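Local coordinates for 3-dehydroquinate dehydratase (Clostridium difficile, PDB 3JS3), which catalyses the cis-dehydration of 3-dehydroquinate to 3-dehydroshikimate through an imine intermediate, the third step of the chorismate pathway to the aromatic amino acids, at residues I48-V53 with L82-S87. Numbering follows the deposited sequence.
Sequences IIEWRV and LFTFRS. With DHS (3-amino-4,5-dihydroxy-cyclohex-1-enecarboxylate), chain E.
Neighbouring parallel strands of the TIM barrel, 48-52 and 81-84, meet here as the two ends of a beta-alpha-beta unit through helix 62-76, and their C-terminal ends form part of the dehydroquinate site. The parallel register pairs Glu50 with Leu82, Trp51 with Phe83 and Arg52 with Thr84, the strand axes inclined at 20° to each other. Backbone bonds alternate between strands: Leu82 N to Ile49 O (2.8 Å), Trp51 N to Leu82 O, and Thr84 N to Trp51 O.

Trp51 and Phe83 lie side by side on the helix-facing side, where Trp51 packs on helix 62-76 and Phe83 on helix 98-110. The edge of Phe83 is directed at the Trp51 face in an offset edge-to-face pair, planes at 68°, with Trp51 CE3 3.7 Å from Phe83 CE2.

The other face, with Glu50, Arg52 and Thr84, turns toward the barrel interior and the ligand. With its chain extended beyond CG (chi2 -178°), Glu50 carries its carboxylate to both hydroxyls: OE1 accepts from DHS O3 (2.6 Å) and OE2 from DHS O2 (2.5 Å). Glu50 OE2 also accepts from Thr84 OG1, at 2.7 Å, through its anti lone pair, the one pointing away from OE1. Arg52 NH1 reaches DHS O3 at 3.1 Å, near the guanidinium plane, while its NH2 forms a salt bridge with Asp54. Aliphatic CB and CG of Arg86 lie over one face of the Arg52 guanidinium. Arg86 NH2 donates to DHS O2 (2.9 Å) and also forms a salt bridge with Asp118, while Arg86 NH1 is paired with Glu120.

Each ligand hydroxyl is thus gripped by Glu50 and one arginine, and Thr84, bonded to OE2, is a second-shell residue that would limit rotation of the carboxylate.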
ATOM      1  N   ILE A  48      -4.704  12.627 -15.976  1.00 17.49           N
ATOM      2  CA  ILE A  48      -5.872  13.470 -16.107  1.00 17.95           C
ATOM      3  C   ILE A  48      -5.730  14.646 -15.170  1.00 18.24           C
ATOM      4  O   ILE A  48      -5.080  14.545 -14.141  1.00 20.19           O
ATOM      5  CB  ILE A  48      -7.143  12.669 -15.671  1.00 18.86           C
ATOM      6  CG1 ILE A  48      -7.257  11.342 -16.427  1.00 20.87           C
ATOM      7  CG2 ILE A  48      -8.434  13.481 -15.856  1.00 19.08           C
ATOM      8  CD1 ILE A  48      -8.380  10.410 -15.873  1.00 21.15           C
ATOM      9  N   ILE A  49      -6.346  15.763 -15.506  1.00 18.91           N
ATOM     10  CA  ILE A  49      -6.345  16.940 -14.626  1.00 19.19           C
ATOM     11  C   ILE A  49      -7.794  17.185 -14.250  1.00 19.79           C
ATOM     12  O   ILE A  49      -8.678  17.082 -15.106  1.00 18.54           O
ATOM     13  CB  ILE A  49      -5.793  18.199 -15.327  1.00 19.35           C
ATOM     14  CG1 ILE A  49      -4.284  18.094 -15.508  1.00 21.03           C
ATOM     15  CG2 ILE A  49      -6.089  19.466 -14.521  1.00 18.44           C
ATOM     16  CD1 ILE A  49      -3.691  19.234 -16.359  1.00 21.23           C
ATOM     17  N   GLU A  50      -8.041  17.449 -12.965  1.00 20.38           N
ATOM     18  CA  GLU A  50      -9.379  17.775 -12.469  1.00 20.67           C
ATOM     19  C   GLU A  50      -9.439  19.243 -12.105  1.00 22.35           C
ATOM     20  O   GLU A  50      -8.612  19.727 -11.319  1.00 23.31           O
ATOM     21  CB  GLU A  50      -9.735  16.991 -11.195  1.00 20.53           C
ATOM     22  CG  GLU A  50     -11.106  17.403 -10.562  1.00 19.74           C
ATOM     23  CD  GLU A  50     -11.467  16.645  -9.240  1.00 21.42           C
ATOM     24  OE1 GLU A  50     -10.611  16.486  -8.360  1.00 23.51           O
ATOM     25  OE2 GLU A  50     -12.632  16.284  -9.055  1.00 19.41           O
ATOM     26  N   TRP A  51     -10.394  19.968 -12.668  1.00 22.06           N
ATOM     27  CA  TRP A  51     -10.558  21.344 -12.255  1.00 22.17           C
ATOM     28  C   TRP A  51     -11.632  21.393 -11.166  1.00 22.72           C
ATOM     29  O   TRP A  51     -12.826  21.178 -11.414  1.00 22.95           O
ATOM     30  CB  TRP A  51     -10.835  22.283 -13.434  1.00 23.18           C
ATOM     31  CG  TRP A  51     -11.026  23.706 -13.012  1.00 22.30           C
ATOM     32  CD1 TRP A  51     -10.472  24.310 -11.938  1.00 21.39           C
ATOM     33  CD2 TRP A  51     -11.761  24.723 -13.706  1.00 23.14           C
ATOM     34  NE1 TRP A  51     -10.862  25.616 -11.874  1.00 20.30           N
ATOM     35  CE2 TRP A  51     -11.641  25.903 -12.957  1.00 22.53           C
ATOM     36  CE3 TRP A  51     -12.515  24.743 -14.880  1.00 22.41           C
ATOM     37  CZ2 TRP A  51     -12.255  27.097 -13.333  1.00 25.39           C
ATOM     38  CZ3 TRP A  51     -13.135  25.930 -15.260  1.00 21.23           C
ATOM     39  CH2 TRP A  51     -13.004  27.089 -14.482  1.00 23.33           C
ATOM     40  N   ARG A  52     -11.178  21.594  -9.932  1.00 22.63           N
ATOM     41  CA  ARG A  52     -12.074  21.730  -8.795  1.00 21.84           C
ATOM     42  C   ARG A  52     -12.583  23.170  -8.785  1.00 21.79           C
ATOM     43  O   ARG A  52     -12.145  24.009  -8.008  1.00 23.20           O
ATOM     44  CB  ARG A  52     -11.370  21.343  -7.496  1.00 20.51           C
ATOM     45  CG  ARG A  52     -11.330  19.857  -7.241  1.00 19.83           C
ATOM     46  CD  ARG A  52     -12.704  19.345  -6.908  1.00 19.42           C
ATOM     47  NE  ARG A  52     -13.216  20.075  -5.743  1.00 22.14           N
ATOM     48  CZ  ARG A  52     -12.906  19.779  -4.477  1.00 19.62           C
ATOM     49  NH1 ARG A  52     -12.095  18.763  -4.186  1.00 19.79           N
ATOM     50  NH2 ARG A  52     -13.413  20.487  -3.499  1.00 19.40           N
ATOM     51  N   VAL A  53     -13.533  23.429  -9.663  1.00 22.22           N
ATOM     52  CA  VAL A  53     -14.100  24.757  -9.829  1.00 22.53           C
ATOM     53  C   VAL A  53     -14.757  25.350  -8.577  1.00 23.10           C
ATOM     54  O   VAL A  53     -14.889  26.570  -8.473  1.00 23.75           O
ATOM     55  CB  VAL A  53     -15.089  24.784 -11.023  1.00 22.51           C
ATOM     56  CG1 VAL A  53     -16.332  23.959 -10.714  1.00 17.70           C
ATOM     57  CG2 VAL A  53     -15.454  26.226 -11.366  1.00 21.84           C
ATOM     58  N   LEU A  82     -11.154  16.680 -16.269  1.00 16.00           N
ATOM     59  CA  LEU A  82     -12.363  16.430 -15.492  1.00 17.31           C
ATOM     60  C   LEU A  82     -12.836  17.766 -14.889  1.00 17.36           C
ATOM     61  O   LEU A  82     -12.041  18.487 -14.284  1.00 18.89           O
ATOM     62  CB  LEU A  82     -12.041  15.487 -14.329  1.00 17.36           C
ATOM     63  CG  LEU A  82     -13.150  15.234 -13.283  1.00 21.19           C
ATOM     64  CD1 LEU A  82     -14.457  14.746 -13.945  1.00 14.82           C
ATOM     65  CD2 LEU A  82     -12.684  14.214 -12.202  1.00 22.14           C
ATOM     66  N   PHE A  83     -14.120  18.075 -15.004  1.00 16.56           N
ATOM     67  CA  PHE A  83     -14.682  19.305 -14.412  1.00 15.72           C
ATOM     68  C   PHE A  83     -15.532  18.868 -13.221  1.00 15.40           C
ATOM     69  O   PHE A  83     -16.423  18.029 -13.371  1.00 13.25           O
ATOM     70  CB  PHE A  83     -15.543  19.998 -15.461  1.00 16.67           C
ATOM     71  CG  PHE A  83     -16.187  21.263 -14.992  1.00 18.59           C
ATOM     72  CD1 PHE A  83     -17.525  21.298 -14.683  1.00 18.79           C
ATOM     73  CD2 PHE A  83     -15.465  22.429 -14.914  1.00 21.08           C
ATOM     74  CE1 PHE A  83     -18.107  22.456 -14.276  1.00 20.26           C
ATOM     75  CE2 PHE A  83     -16.055  23.578 -14.516  1.00 18.40           C
ATOM     76  CZ  PHE A  83     -17.370  23.589 -14.178  1.00 18.62           C
ATOM     77  N   THR A  84     -15.251  19.423 -12.050  1.00 16.52           N
ATOM     78  CA  THR A  84     -15.958  19.062 -10.825  1.00 18.52           C
ATOM     79  C   THR A  84     -16.318  20.269  -9.951  1.00 18.92           C
ATOM     80  O   THR A  84     -15.449  21.056  -9.591  1.00 19.82           O
ATOM     81  CB  THR A  84     -15.059  18.143  -9.950  1.00 18.87           C
ATOM     82  OG1 THR A  84     -14.572  17.042 -10.731  1.00 22.57           O
ATOM     83  CG2 THR A  84     -15.794  17.592  -8.672  1.00 19.51           C
ATOM     84  N   PHE A  85     -17.599  20.445  -9.660  1.00 18.66           N
ATOM     85  CA  PHE A  85     -17.988  21.402  -8.651  1.00 17.95           C
ATOM     86  C   PHE A  85     -18.337  20.499  -7.453  1.00 19.30           C
ATOM     87  O   PHE A  85     -19.340  19.779  -7.481  1.00 18.46           O
ATOM     88  CB  PHE A  85     -19.191  22.253  -9.017  1.00 19.14           C
ATOM     89  CG  PHE A  85     -19.550  23.279  -7.943  1.00 16.81           C
ATOM     90  CD1 PHE A  85     -19.142  24.600  -8.060  1.00 17.26           C
ATOM     91  CD2 PHE A  85     -20.249  22.894  -6.799  1.00 18.28           C
ATOM     92  CE1 PHE A  85     -19.453  25.536  -7.083  1.00 18.66           C
ATOM     93  CE2 PHE A  85     -20.573  23.833  -5.791  1.00 17.09           C
ATOM     94  CZ  PHE A  85     -20.168  25.136  -5.921  1.00 14.16           C
ATOM     95  N   ARG A  86     -17.503  20.518  -6.419  1.00 19.25           N
ATOM     96  CA  ARG A  86     -17.744  19.706  -5.224  1.00 20.92           C
ATOM     97  C   ARG A  86     -18.649  20.507  -4.297  1.00 21.91           C
ATOM     98  O   ARG A  86     -18.255  21.586  -3.863  1.00 23.97           O
ATOM     99  CB  ARG A  86     -16.398  19.379  -4.574  1.00 20.99           C
ATOM    100  CG  ARG A  86     -16.457  18.557  -3.324  1.00 21.56           C
ATOM    101  CD  ARG A  86     -17.071  17.192  -3.517  1.00 21.30           C
ATOM    102  NE  ARG A  86     -16.384  16.342  -4.499  1.00 19.41           N
ATOM    103  CZ  ARG A  86     -16.905  15.889  -5.634  1.00 17.40           C
ATOM    104  NH1 ARG A  86     -18.139  16.171  -5.978  1.00 21.23           N
ATOM    105  NH2 ARG A  86     -16.182  15.113  -6.428  1.00 21.20           N
ATOM    106  N   SER A  87     -19.874  20.027  -4.029  1.00 21.54           N
ATOM    107  CA  SER A  87     -20.816  20.789  -3.183  1.00 22.17           C
ATOM    108  C   SER A  87     -20.499  20.711  -1.689  1.00 22.18           C
ATOM    109  O   SER A  87     -19.738  19.864  -1.257  1.00 20.04           O
ATOM    110  CB  SER A  87     -22.276  20.380  -3.419  1.00 21.77           C
ATOM    111  OG  SER A  87     -22.554  19.135  -2.847  1.00 22.41           O
TER
HETATM  112  C1  DHS E 301     -10.859  13.085  -4.225  1.00 37.66           C
HETATM  113  C3  DHS E 301     -12.778  13.193  -5.844  1.00 41.12           C
HETATM  114  C4  DHS E 301     -12.212  14.530  -6.359  1.00 39.78           C
HETATM  115  C5  DHS E 301     -11.426  15.280  -5.295  1.00 38.41           C
HETATM  116  C6  DHS E 301     -10.329  14.382  -4.745  1.00 39.06           C
HETATM  117  C7  DHS E 301     -10.024  12.383  -3.242  1.00 39.05           C
HETATM  118  C2  DHS E 301     -12.008  12.573  -4.688  1.00 38.16           C
HETATM  119  O2  DHS E 301     -13.315  15.319  -6.796  1.00 39.45           O
HETATM  120  O3  DHS E 301     -10.739  16.436  -5.792  1.00 35.08           O
HETATM  121  O4  DHS E 301     -10.528  11.635  -2.359  1.00 43.46           O
HETATM  122  O5  DHS E 301      -8.789  12.573  -3.291  1.00 35.68           O